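Local atomic coordinates of 14 kDa fatty acid-binding protein (PDB entry 1VYG), a protein that binds long-chain fatty acids such as arachidonic and oleic acid inside a beta-barrel and may take part in their transport. Residues 17-22 / 31-36; 38-43 / 129-134; 22-27 / 120-125. All blocks are in the same frame, centred on the assembly; numbering follows the deposited sequence.

Contact 1 (17-22 / 31-36); sequences NFDAVM and TRQIGN. With ACD (arachidonic acid), chain B.
OD2 of Asp19 takes two hydrogen bonds from the facing helix: Asn36 ND2 reaches it at 2.8 Å and Arg32 NE at 3.2 Å. The two donors arrive from opposite faces of the carboxylate plane, each tilted well out of it, so the oxygen is held from both sides. Arg32 also turns NH2 to Asp19 OD1, 2.8 Å away on the syn side, which makes the salt bridge a side-on grip through NE and one terminal nitrogen. The match is not flat, since carboxylate and guanidinium planes stand 56° apart. With CG anti to its backbone N (chi1 -159°), the Asp19 side chain swings its carboxylate across to helix 29-37.

Beneath this polar edge Met22, in one of its two modelled conformers, runs extended between the helices, and its CG packs on Arg32 CG. In that conformer SD also touches C12 of the arachidonic acid. Gly35, having no side chain, brings its CA to 3.5 Å from C13 of the lipid. The Phe18 ring presents its edge to Gly35 O, and at another part of its rim CE2 lies 3.8 Å from ligand C7. Segments 18-22 and 31-36 run roughly antiparallel, the axes of these short segments at 148°. This is the helix-turn-helix lid of the fatty-acid-binding protein fold, salt-bridged on one side and lipid-facing on the other.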
loop_
_atom_site.group_PDB
_atom_site.type_symbol
_atom_site.label_atom_id
_atom_site.label_comp_id
_atom_site.label_asym_id
_atom_site.label_seq_id
_atom_site.Cartn_x
_atom_site.Cartn_y
_atom_site.Cartn_z
ATOM N N ASN A 17 9.178 -8.701 7.713
ATOM C CA ASN A 17 10.052 -8.951 6.569
ATOM C C ASN A 17 10.065 -7.800 5.577
ATOM O O ASN A 17 10.278 -8.017 4.392
ATOM C CB ASN A 17 9.696 -10.277 5.862
ATOM C CG ASN A 17 10.750 -10.720 4.882
ATOM O OD1 ASN A 17 10.448 -11.295 3.843
ATOM N ND2 ASN A 17 12.001 -10.446 5.206
ATOM N N PHE A 18 9.864 -6.579 6.060
ATOM C CA PHE A 18 9.713 -5.426 5.175
ATOM C C PHE A 18 11.047 -4.892 4.653
ATOM O O PHE A 18 11.100 -4.318 3.563
ATOM C CB PHE A 18 8.938 -4.302 5.876
ATOM C CG PHE A 18 8.506 -3.171 4.961
ATOM C CD1 PHE A 18 8.759 -1.857 5.301
ATOM C CD2 PHE A 18 7.822 -3.426 3.778
ATOM C CE1 PHE A 18 8.358 -0.821 4.472
ATOM C CE2 PHE A 18 7.426 -2.384 2.941
ATOM C CZ PHE A 18 7.688 -1.090 3.290
ATOM N N ASP A 19 12.119 -5.065 5.424
ATOM C CA ASP A 19 13.437 -4.647 4.962
ATOM C C ASP A 19 13.902 -5.471 3.766
ATOM O O ASP A 19 14.640 -4.970 2.920
ATOM C CB ASP A 19 14.475 -4.717 6.064
ATOM C CG ASP A 19 15.684 -3.831 5.776
ATOM O OD1 ASP A 19 16.796 -4.370 5.550
ATOM O OD2 ASP A 19 15.618 -2.588 5.760
ATOM N N ALA A 20 13.471 -6.727 3.702
ATOM C CA ALA A 20 13.785 -7.570 2.564
ATOM C C ALA A 20 13.198 -7.015 1.270
ATOM O O ALA A 20 13.912 -6.955 0.259
ATOM C CB ALA A 20 13.300 -8.990 2.792
ATOM N N VAL A 21 11.924 -6.593 1.290
ATOM C CA VAL A 21 11.251 -6.271 0.031
ATOM C C VAL A 21 11.818 -5.005 -0.536
ATOM O O VAL A 21 11.931 -4.862 -1.754
ATOM C CB VAL A 21 9.691 -6.128 0.087
ATOM C CG1 VAL A 21 9.046 -7.265 0.841
ATOM C CG2 VAL A 21 9.241 -4.731 0.616
ATOM N N MET A 22 12.195 -4.090 0.336
ATOM C CA MET A 22 12.563 -2.777 -0.136
ATOM C C MET A 22 14.087 -2.505 -0.129
ATOM O O MET A 22 14.528 -1.479 -0.596
ATOM C CB MET A 22 11.804 -1.717 0.631
ATOM C CG MET A 22 12.234 -1.569 2.040
ATOM S SD MET A 22 11.105 -0.476 2.847
ATOM C CE MET A 22 11.853 -0.489 4.545
ATOM N N THR A 31 16.136 5.766 3.648
ATOM C CA THR A 31 14.688 5.728 3.508
ATOM C C THR A 31 14.188 4.382 4.006
ATOM O O THR A 31 13.129 4.323 4.603
ATOM C CB THR A 31 14.271 6.021 2.067
ATOM O OG1 THR A 31 14.684 7.349 1.725
ATOM C CG2 THR A 31 12.761 6.097 1.911
ATOM N N ARG A 32 14.964 3.316 3.806
ATOM C CA ARG A 32 14.630 2.015 4.364
ATOM C C ARG A 32 14.516 2.048 5.865
ATOM O O ARG A 32 13.610 1.431 6.423
ATOM C CB ARG A 32 15.671 0.986 4.026
ATOM C CG ARG A 32 15.585 0.531 2.612
ATOM C CD ARG A 32 16.672 -0.409 2.172
ATOM N NE ARG A 32 17.103 -1.291 3.249
ATOM C CZ ARG A 32 18.289 -1.868 3.312
ATOM N NH1 ARG A 32 19.180 -1.706 2.335
ATOM N NH2 ARG A 32 18.583 -2.630 4.349
ATOM N N GLN A 33 15.435 2.756 6.517
ATOM C CA GLN A 33 15.453 2.812 7.975
ATOM C C GLN A 33 14.177 3.459 8.458
ATOM O O GLN A 33 13.508 2.918 9.359
ATOM C CB GLN A 33 16.684 3.554 8.513
ATOM C CG GLN A 33 18.010 2.754 8.490
ATOM C CD GLN A 33 17.867 1.215 8.328
ATOM O OE1 GLN A 33 17.534 0.508 9.280
ATOM N NE2 GLN A 33 18.163 0.711 7.132
ATOM N N ILE A 34 13.830 4.598 7.854
ATOM C CA ILE A 34 12.546 5.267 8.104
ATOM C C ILE A 34 11.371 4.338 7.816
ATOM O O ILE A 34 10.402 4.347 8.542
ATOM C CB ILE A 34 12.388 6.543 7.248
ATOM C CG1 ILE A 34 13.505 7.552 7.519
ATOM C CG2 ILE A 34 11.028 7.217 7.507
ATOM C CD1 ILE A 34 13.397 8.245 8.840
ATOM N N GLY A 35 11.445 3.551 6.748
ATOM C CA GLY A 35 10.417 2.567 6.444
ATOM C C GLY A 35 10.205 1.555 7.554
ATOM O O GLY A 35 9.083 1.153 7.854
ATOM N N ASN A 36 11.302 1.161 8.181
ATOM C CA ASN A 36 11.280 0.189 9.269
ATOM C C ASN A 36 10.876 0.770 10.638
ATOM O O ASN A 36 10.595 0.006 11.552
ATOM C CB ASN A 36 12.647 -0.506 9.357
ATOM C CG ASN A 36 13.054 -1.157 8.033
ATOM O OD1 ASN A 36 12.208 -1.669 7.297
ATOM N ND2 ASN A 36 14.343 -1.124 7.723
HETATM C C1 ACD B . 1.461 -0.373 2.850
HETATM C C2 ACD B . 2.322 -1.094 1.850
HETATM C C3 ACD B . 3.071 -0.051 1.024
HETATM C C4 ACD B . 4.460 -0.586 0.667
HETATM C C5 ACD B . 4.573 -0.871 -0.827
HETATM C C6 ACD B . 5.800 -1.003 -1.357
HETATM C C7 ACD B . 7.043 -0.891 -0.497
HETATM C C8 ACD B . 7.944 0.007 -1.256
HETATM C C9 ACD B . 8.639 1.030 -0.767
HETATM C C10 ACD B . 8.667 1.502 0.653
HETATM C C11 ACD B . 9.956 2.276 0.736
HETATM C C12 ACD B . 10.348 2.922 1.818
HETATM C C13 ACD B . 9.516 2.950 3.059
HETATM C C14 ACD B . 9.299 4.397 3.470
HETATM C C15 ACD B . 8.296 4.770 4.272
HETATM C C16 ACD B . 7.310 3.782 4.878
HETATM C C17 ACD B . 5.901 4.034 4.367
HETATM C C18 ACD B . 5.459 5.458 4.689
HETATM C C19 ACD B . 5.204 6.196 3.383
HETATM C C20 ACD B . 4.821 7.663 3.592
HETATM O O1 ACD B . 0.519 0.348 2.507
HETATM O O2 ACD B . 1.775 -0.529 4.129
#

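Contact 2 (38-43 / 129-134); sequences VTPTVT and RNYKRL. With ACD (arachidonic acid), chain B.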
loop_
_atom_site.group_PDB
_atom_site.type_symbol
_atom_site.label_atom_id
_atom_site.label_comp_id
_atom_site.label_asym_id
_atom_site.label_seq_id
_atom_site.Cartn_x
_atom_site.Cartn_y
_atom_site.Cartn_z
ATOM N N VAL A 38 8.631 4.034 11.013
ATOM C CA VAL A 38 7.353 4.744 11.046
ATOM C C VAL A 38 6.155 3.826 10.869
ATOM O O VAL A 38 6.231 2.773 10.238
ATOM C CB VAL A 38 7.241 5.865 10.001
ATOM C CG1 VAL A 38 8.524 6.678 9.938
ATOM C CG2 VAL A 38 6.864 5.302 8.637
ATOM N N THR A 39 5.046 4.274 11.442
ATOM C CA THR A 39 3.795 3.548 11.443
ATOM C C THR A 39 2.767 4.445 10.757
ATOM O O THR A 39 2.140 5.282 11.388
ATOM C CB THR A 39 3.383 3.188 12.891
ATOM O OG1 THR A 39 3.334 4.361 13.703
ATOM C CG2 THR A 39 4.461 2.361 13.570
ATOM N N PRO A 40 2.614 4.281 9.452
ATOM C CA PRO A 40 1.700 5.119 8.702
ATOM C C PRO A 40 0.260 4.865 9.079
ATOM O O PRO A 40 -0.073 3.826 9.654
ATOM C CB PRO A 40 1.940 4.672 7.260
ATOM C CG PRO A 40 3.182 4.000 7.283
ATOM C CD PRO A 40 3.248 3.294 8.566
ATOM N N THR A 41 -0.575 5.828 8.719
ATOM C CA THR A 41 -1.997 5.741 8.872
ATOM C C THR A 41 -2.561 5.928 7.497
ATOM O O THR A 41 -2.450 6.996 6.927
ATOM C CB THR A 41 -2.484 6.837 9.831
ATOM O OG1 THR A 41 -1.980 6.562 11.145
ATOM C CG2 THR A 41 -3.992 6.806 10.038
ATOM N N VAL A 42 -3.145 4.879 6.942
ATOM C CA VAL A 42 -3.784 4.997 5.644
ATOM C C VAL A 42 -5.302 5.102 5.800
ATOM O O VAL A 42 -5.907 4.500 6.662
ATOM C CB VAL A 42 -3.338 3.897 4.637
ATOM C CG1 VAL A 42 -1.974 3.335 5.014
ATOM C CG2 VAL A 42 -4.331 2.786 4.528
ATOM N N THR A 43 -5.880 5.922 4.947
ATOM C CA THR A 43 -7.283 6.223 4.949
ATOM C C THR A 43 -7.760 5.837 3.577
ATOM O O THR A 43 -7.096 6.116 2.606
ATOM C CB THR A 43 -7.435 7.739 5.182
ATOM O OG1 THR A 43 -6.727 8.123 6.374
ATOM C CG2 THR A 43 -8.880 8.140 5.443
ATOM N N ARG A 129 2.182 -6.656 6.259
ATOM C CA ARG A 129 1.988 -5.511 7.110
ATOM C C ARG A 129 0.552 -5.472 7.544
ATOM O O ARG A 129 -0.341 -5.420 6.732
ATOM C CB ARG A 129 2.393 -4.249 6.366
ATOM C CG ARG A 129 3.887 -4.025 6.495
ATOM C CD ARG A 129 4.511 -3.286 5.368
ATOM N NE ARG A 129 4.264 -1.848 5.446
ATOM C CZ ARG A 129 4.867 -1.016 6.284
ATOM N NH1 ARG A 129 4.568 0.270 6.240
ATOM N NH2 ARG A 129 5.758 -1.446 7.168
ATOM N N ASN A 130 0.343 -5.534 8.844
ATOM C CA ASN A 130 -0.979 -5.446 9.405
ATOM C C ASN A 130 -1.309 -4.048 9.894
ATOM O O ASN A 130 -0.492 -3.385 10.496
ATOM C CB ASN A 130 -1.108 -6.446 10.510
ATOM C CG ASN A 130 -1.195 -7.838 9.990
ATOM O OD1 ASN A 130 -0.610 -8.756 10.548
ATOM N ND2 ASN A 130 -1.931 -8.014 8.911
ATOM N N TYR A 131 -2.514 -3.600 9.570
ATOM C CA TYR A 131 -3.044 -2.348 10.032
ATOM C C TYR A 131 -4.255 -2.636 10.938
ATOM O O TYR A 131 -5.117 -3.407 10.591
ATOM C CB TYR A 131 -3.441 -1.486 8.826
ATOM C CG TYR A 131 -2.262 -0.909 8.054
ATOM C CD1 TYR A 131 -1.925 0.427 8.174
ATOM C CD2 TYR A 131 -1.495 -1.696 7.196
ATOM C CE1 TYR A 131 -0.866 0.974 7.472
ATOM C CE2 TYR A 131 -0.433 -1.160 6.489
ATOM C CZ TYR A 131 -0.119 0.178 6.643
ATOM O OH TYR A 131 0.922 0.744 5.976
ATOM N N LYS A 132 -4.280 -2.039 12.126
ATOM C CA LYS A 132 -5.457 -2.054 12.977
ATOM C C LYS A 132 -6.343 -0.872 12.582
ATOM O O LYS A 132 -5.884 0.258 12.431
ATOM C CB LYS A 132 -5.087 -1.960 14.458
ATOM C CG LYS A 132 -4.406 -3.200 15.026
ATOM C CD LYS A 132 -4.246 -3.108 16.577
ATOM C CE LYS A 132 -5.574 -3.420 17.303
ATOM N NZ LYS A 132 -5.484 -3.258 18.790
ATOM N N ARG A 133 -7.623 -1.163 12.439
ATOM C CA ARG A 133 -8.639 -0.193 12.098
ATOM C C ARG A 133 -8.712 0.862 13.194
ATOM O O ARG A 133 -8.684 0.529 14.366
ATOM C CB ARG A 133 -9.949 -0.952 12.005
ATOM C CG ARG A 133 -11.107 -0.214 11.472
ATOM C CD ARG A 133 -12.229 -1.143 11.087
ATOM N NE ARG A 133 -12.836 -0.641 9.869
ATOM C CZ ARG A 133 -13.288 -1.384 8.873
ATOM N NH1 ARG A 133 -13.798 -0.769 7.817
ATOM N NH2 ARG A 133 -13.239 -2.716 8.908
ATOM N N LEU A 134 -8.779 2.128 12.818
ATOM C CA LEU A 134 -8.921 3.202 13.799
ATOM C C LEU A 134 -10.396 3.538 14.031
ATOM O O LEU A 134 -11.160 3.693 13.069
ATOM C CB LEU A 134 -8.161 4.442 13.362
ATOM C CG LEU A 134 -6.657 4.216 13.257
ATOM C CD1 LEU A 134 -5.983 5.504 12.842
ATOM C CD2 LEU A 134 -6.071 3.695 14.570
HETATM C C1 ACD B . 1.461 -0.373 2.850
HETATM C C2 ACD B . 2.322 -1.094 1.850
HETATM C C3 ACD B . 3.071 -0.051 1.024
HETATM C C4 ACD B . 4.460 -0.586 0.667
HETATM C C5 ACD B . 4.573 -0.871 -0.827
HETATM C C6 ACD B . 5.800 -1.003 -1.357
HETATM C C7 ACD B . 7.043 -0.891 -0.497
HETATM C C8 ACD B . 7.944 0.007 -1.256
HETATM C C9 ACD B . 8.639 1.030 -0.767
HETATM C C10 ACD B . 8.667 1.502 0.653
HETATM C C11 ACD B . 9.956 2.276 0.736
HETATM C C12 ACD B . 10.348 2.922 1.818
HETATM C C13 ACD B . 9.516 2.950 3.059
HETATM C C14 ACD B . 9.299 4.397 3.470
HETATM C C15 ACD B . 8.296 4.770 4.272
HETATM C C16 ACD B . 7.310 3.782 4.878
HETATM C C17 ACD B . 5.901 4.034 4.367
HETATM C C18 ACD B . 5.459 5.458 4.689
HETATM C C19 ACD B . 5.204 6.196 3.383
HETATM C C20 ACD B . 4.821 7.663 3.592
HETATM O O1 ACD B . 0.519 0.348 2.507
HETATM O O2 ACD B . 1.775 -0.529 4.129
HETATM O O HOH W 1 6.703 1.750 7.903
#
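Tyr131 and Arg129 pack against Val42 and Pro40, and both meet the carboxylate of the arachidonic acid. Atom O2 of the lipid accepts from Arg129 NE at 3.1 Å, a fairly straight bond (160°). Tyr131 OH also donates to O2, but the modelled 2.4 Å is shorter than a normal hydrogen bond and its exact length is doubtful. O2 lies in the plane of the tyrosine ring, at its edge.

Around this first shell, Val42 CG1 touches Tyr131 CE1 at 3.6 Å, the two side chains crossing at about a right angle, and Pro40 O approaches the same ring carbon at 3.7 Å. Pro40 also sets CG 3.7 Å from C18, towards the methyl end of the lipid. A bend at chi3 (78°) turns the Arg129 guanidinium so that NH1 donates to a water in its plane, and that water donates to Val38 O at 2.6 Å. Arg129 NH2 is held by Ser15 OG, and the Phe18 ring makes a cation-pi contact with the guanidinium.

Farther along, Thr41 CG2 meets Leu134 CD1. Segment 38-43 follows helix 29-37 in the chain, and strand 8-16 lies between strands 41-47 and 125-133 in the sheet, so these side chains meet across an intervening strand.

Contact 3 (22-27 / 120-125); sequences MSKLGV and VTVGDV. With ACD (arachidonic acid), chain B.
Lys24 NZ forms a salt bridge with Asp124 OD2 at 2.8 Å, although the hydrogen-bond geometry is weak, and it makes a second weak, longer bond to Val122 O at 3.4 Å. The salt bridge joins segment 22-27, which leads on from the first lid helix of this fatty-acid-binding protein, to the hairpin turn between strands 115-122 and 125-133. Asp124 belongs to that turn, a type II' beta turn from Val122 to Val125 closed by backbone bonds in both directions between its end residues. Gly123 takes the positive phi of its second position. The helix side has its own glycine: Gly26, also at positive phi, ends the last turn in a Schellman motif.

Lys24 gets to the hairpin by a long reach. CG is anti to the backbone N (chi1 157°), and a bend at chi3 brings the amine in over the turn, crossing the Asp124 side chain at about a right angle. The aliphatic part of the lysine is itself packed: CG lies 3.6 Å from Val122 CG1 as the two side chains slide past each other in opposite directions, while CD sits 3.6 Å from Val125 CG2. Val122 therefore has the lysine chain on one methyl and Leu25 on the other, with its CG2 3.8 Å from Leu25 CD2.

Inward of this seam the surface becomes the wall of the fatty-acid pocket. Thr105 of strand 104-112 packs against Leu25, Val120 and Val122. Val120 CG1 approaches ligand C6 at 3.8 Å, and Val27 CG2 touches C11 from the other segment. Leu25 projects its remaining methyl to the arachidonic acid, CD1 standing 3.4 Å from C8.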
loop_
_atom_site.group_PDB
_atom_site.type_symbol
_atom_site.label_atom_id
_atom_site.label_comp_id
_atom_site.label_asym_id
_atom_site.label_seq_id
_atom_site.Cartn_x
_atom_site.Cartn_y
_atom_site.Cartn_z
ATOM N N MET A 22 12.195 -4.090 0.336
ATOM C CA MET A 22 12.563 -2.777 -0.136
ATOM C C MET A 22 14.087 -2.505 -0.129
ATOM O O MET A 22 14.528 -1.479 -0.596
ATOM C CB MET A 22 11.804 -1.717 0.631
ATOM C CG MET A 22 12.234 -1.569 2.040
ATOM S SD MET A 22 11.105 -0.476 2.847
ATOM C CE MET A 22 11.853 -0.489 4.545
ATOM N N SER A 23 14.877 -3.455 0.361
ATOM C CA SER A 23 16.285 -3.549 -0.007
ATOM C C SER A 23 16.311 -3.987 -1.455
ATOM O O SER A 23 17.114 -3.495 -2.237
ATOM C CB SER A 23 17.017 -4.608 0.815
ATOM O OG SER A 23 16.948 -4.303 2.191
ATOM N N LYS A 24 15.430 -4.932 -1.782
ATOM C CA LYS A 24 15.291 -5.470 -3.123
ATOM C C LYS A 24 14.743 -4.429 -4.084
ATOM O O LYS A 24 14.999 -4.502 -5.282
ATOM C CB LYS A 24 14.412 -6.730 -3.101
ATOM C CG LYS A 24 13.749 -7.079 -4.407
ATOM C CD LYS A 24 13.288 -8.523 -4.449
ATOM C CE LYS A 24 14.204 -9.379 -5.279
ATOM N NZ LYS A 24 13.608 -10.710 -5.553
ATOM N N LEU A 25 14.011 -3.447 -3.568
ATOM C CA LEU A 25 13.585 -2.302 -4.372
ATOM C C LEU A 25 14.666 -1.246 -4.555
ATOM O O LEU A 25 14.468 -0.268 -5.256
ATOM C CB LEU A 25 12.331 -1.660 -3.768
ATOM C CG LEU A 25 11.126 -2.596 -3.863
ATOM C CD1 LEU A 25 10.021 -2.160 -2.927
ATOM C CD2 LEU A 25 10.619 -2.682 -5.328
ATOM N N GLY A 26 15.807 -1.428 -3.924
ATOM C CA GLY A 26 16.866 -0.452 -4.000
ATOM C C GLY A 26 16.576 0.813 -3.212
ATOM O O GLY A 26 17.310 1.798 -3.328
ATOM N N VAL A 27 15.537 0.803 -2.388
ATOM C CA VAL A 27 15.298 1.932 -1.497
ATOM C C VAL A 27 16.613 2.218 -0.794
ATOM O O VAL A 27 17.311 1.283 -0.404
ATOM C CB VAL A 27 14.203 1.640 -0.458
ATOM C CG1 VAL A 27 14.000 2.828 0.481
ATOM C CG2 VAL A 27 12.906 1.323 -1.152
ATOM N N VAL A 120 3.138 -7.507 0.674
ATOM C CA VAL A 120 3.927 -6.848 -0.360
ATOM C C VAL A 120 4.962 -7.814 -0.947
ATOM O O VAL A 120 5.750 -8.395 -0.234
ATOM C CB VAL A 120 4.592 -5.565 0.152
ATOM C CG1 VAL A 120 5.132 -4.773 -1.008
ATOM C CG2 VAL A 120 3.586 -4.721 0.930
ATOM N N THR A 121 4.941 -7.969 -2.264
ATOM C CA THR A 121 5.734 -8.984 -2.936
ATOM C C THR A 121 6.545 -8.367 -4.075
ATOM O O THR A 121 5.998 -7.735 -4.973
ATOM C CB THR A 121 4.814 -10.105 -3.462
ATOM O OG1 THR A 121 3.855 -10.450 -2.456
ATOM C CG2 THR A 121 5.592 -11.399 -3.665
ATOM N N VAL A 122 7.859 -8.512 -3.988
ATOM C CA VAL A 122 8.738 -8.196 -5.087
ATOM C C VAL A 122 9.447 -9.480 -5.480
ATOM O O VAL A 122 10.346 -9.952 -4.787
ATOM C CB VAL A 122 9.760 -7.115 -4.710
ATOM C CG1 VAL A 122 10.578 -6.703 -5.959
ATOM C CG2 VAL A 122 9.046 -5.911 -4.094
ATOM N N GLY A 123 9.012 -10.048 -6.595
ATOM C CA GLY A 123 9.490 -11.334 -7.040
ATOM C C GLY A 123 9.145 -12.398 -6.027
ATOM O O GLY A 123 7.974 -12.638 -5.734
ATOM N N ASP A 124 10.188 -13.013 -5.484
ATOM C CA ASP A 124 10.055 -14.106 -4.524
ATOM C C ASP A 124 10.080 -13.627 -3.068
ATOM O O ASP A 124 9.956 -14.441 -2.167
ATOM C CB ASP A 124 11.206 -15.090 -4.734
ATOM C CG ASP A 124 12.574 -14.429 -4.526
ATOM O OD1 ASP A 124 13.581 -15.153 -4.317
ATOM O OD2 ASP A 124 12.722 -13.180 -4.559
ATOM N N VAL A 125 10.275 -12.325 -2.849
ATOM C CA VAL A 125 10.304 -11.751 -1.503
ATOM C C VAL A 125 8.910 -11.227 -1.108
ATOM O O VAL A 125 8.168 -10.703 -1.939
ATOM C CB VAL A 125 11.352 -10.607 -1.385
ATOM C CG1 VAL A 125 11.543 -10.186 0.058
ATOM C CG2 VAL A 125 12.702 -11.035 -1.974
HETATM C C1 ACD B . 1.461 -0.373 2.850
HETATM C C2 ACD B . 2.322 -1.094 1.850
HETATM C C3 ACD B . 3.071 -0.051 1.024
HETATM C C4 ACD B . 4.460 -0.586 0.667
HETATM C C5 ACD B . 4.573 -0.871 -0.827
HETATM C C6 ACD B . 5.800 -1.003 -1.357
HETATM C C7 ACD B . 7.043 -0.891 -0.497
HETATM C C8 ACD B . 7.944 0.007 -1.256
HETATM C C9 ACD B . 8.639 1.030 -0.767
HETATM C C10 ACD B . 8.667 1.502 0.653
HETATM C C11 ACD B . 9.956 2.276 0.736
HETATM C C12 ACD B . 10.348 2.922 1.818
HETATM C C13 ACD B . 9.516 2.950 3.059
HETATM C C14 ACD B . 9.299 4.397 3.470
HETATM C C15 ACD B . 8.296 4.770 4.272
HETATM C C16 ACD B . 7.310 3.782 4.878
HETATM C C17 ACD B . 5.901 4.034 4.367
HETATM C C18 ACD B . 5.459 5.458 4.689
HETATM C C19 ACD B . 5.204 6.196 3.383
HETATM C C20 ACD B . 4.821 7.663 3.592
HETATM O O1 ACD B . 0.519 0.348 2.507
HETATM O O2 ACD B . 1.775 -0.529 4.129
#

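In the fold
All three contacts touch one arachidonic acid. Contact 2 takes the carboxylate, with Arg109 adding a hydrogen bond, and, through Pro40, the far end of the chain, while contacts 1 and 3 pack on its middle from the lid, the residues after its first helix, and strand 115-122. Contacts 1 and 3 share Met22 and helix 18-23, and their centres are about 9 Å apart; Ala20 CB rests on Val125 CG1 at 3.5 Å. Contact 1 meets contact 2, about 16 Å away between centres, where Phe18 CD1 lies 3.6 Å from Arg129 NH2. Contacts 2 and 3 are about 20 Å apart between centres, joined through the neighbouring strands 115-122 and 125-133.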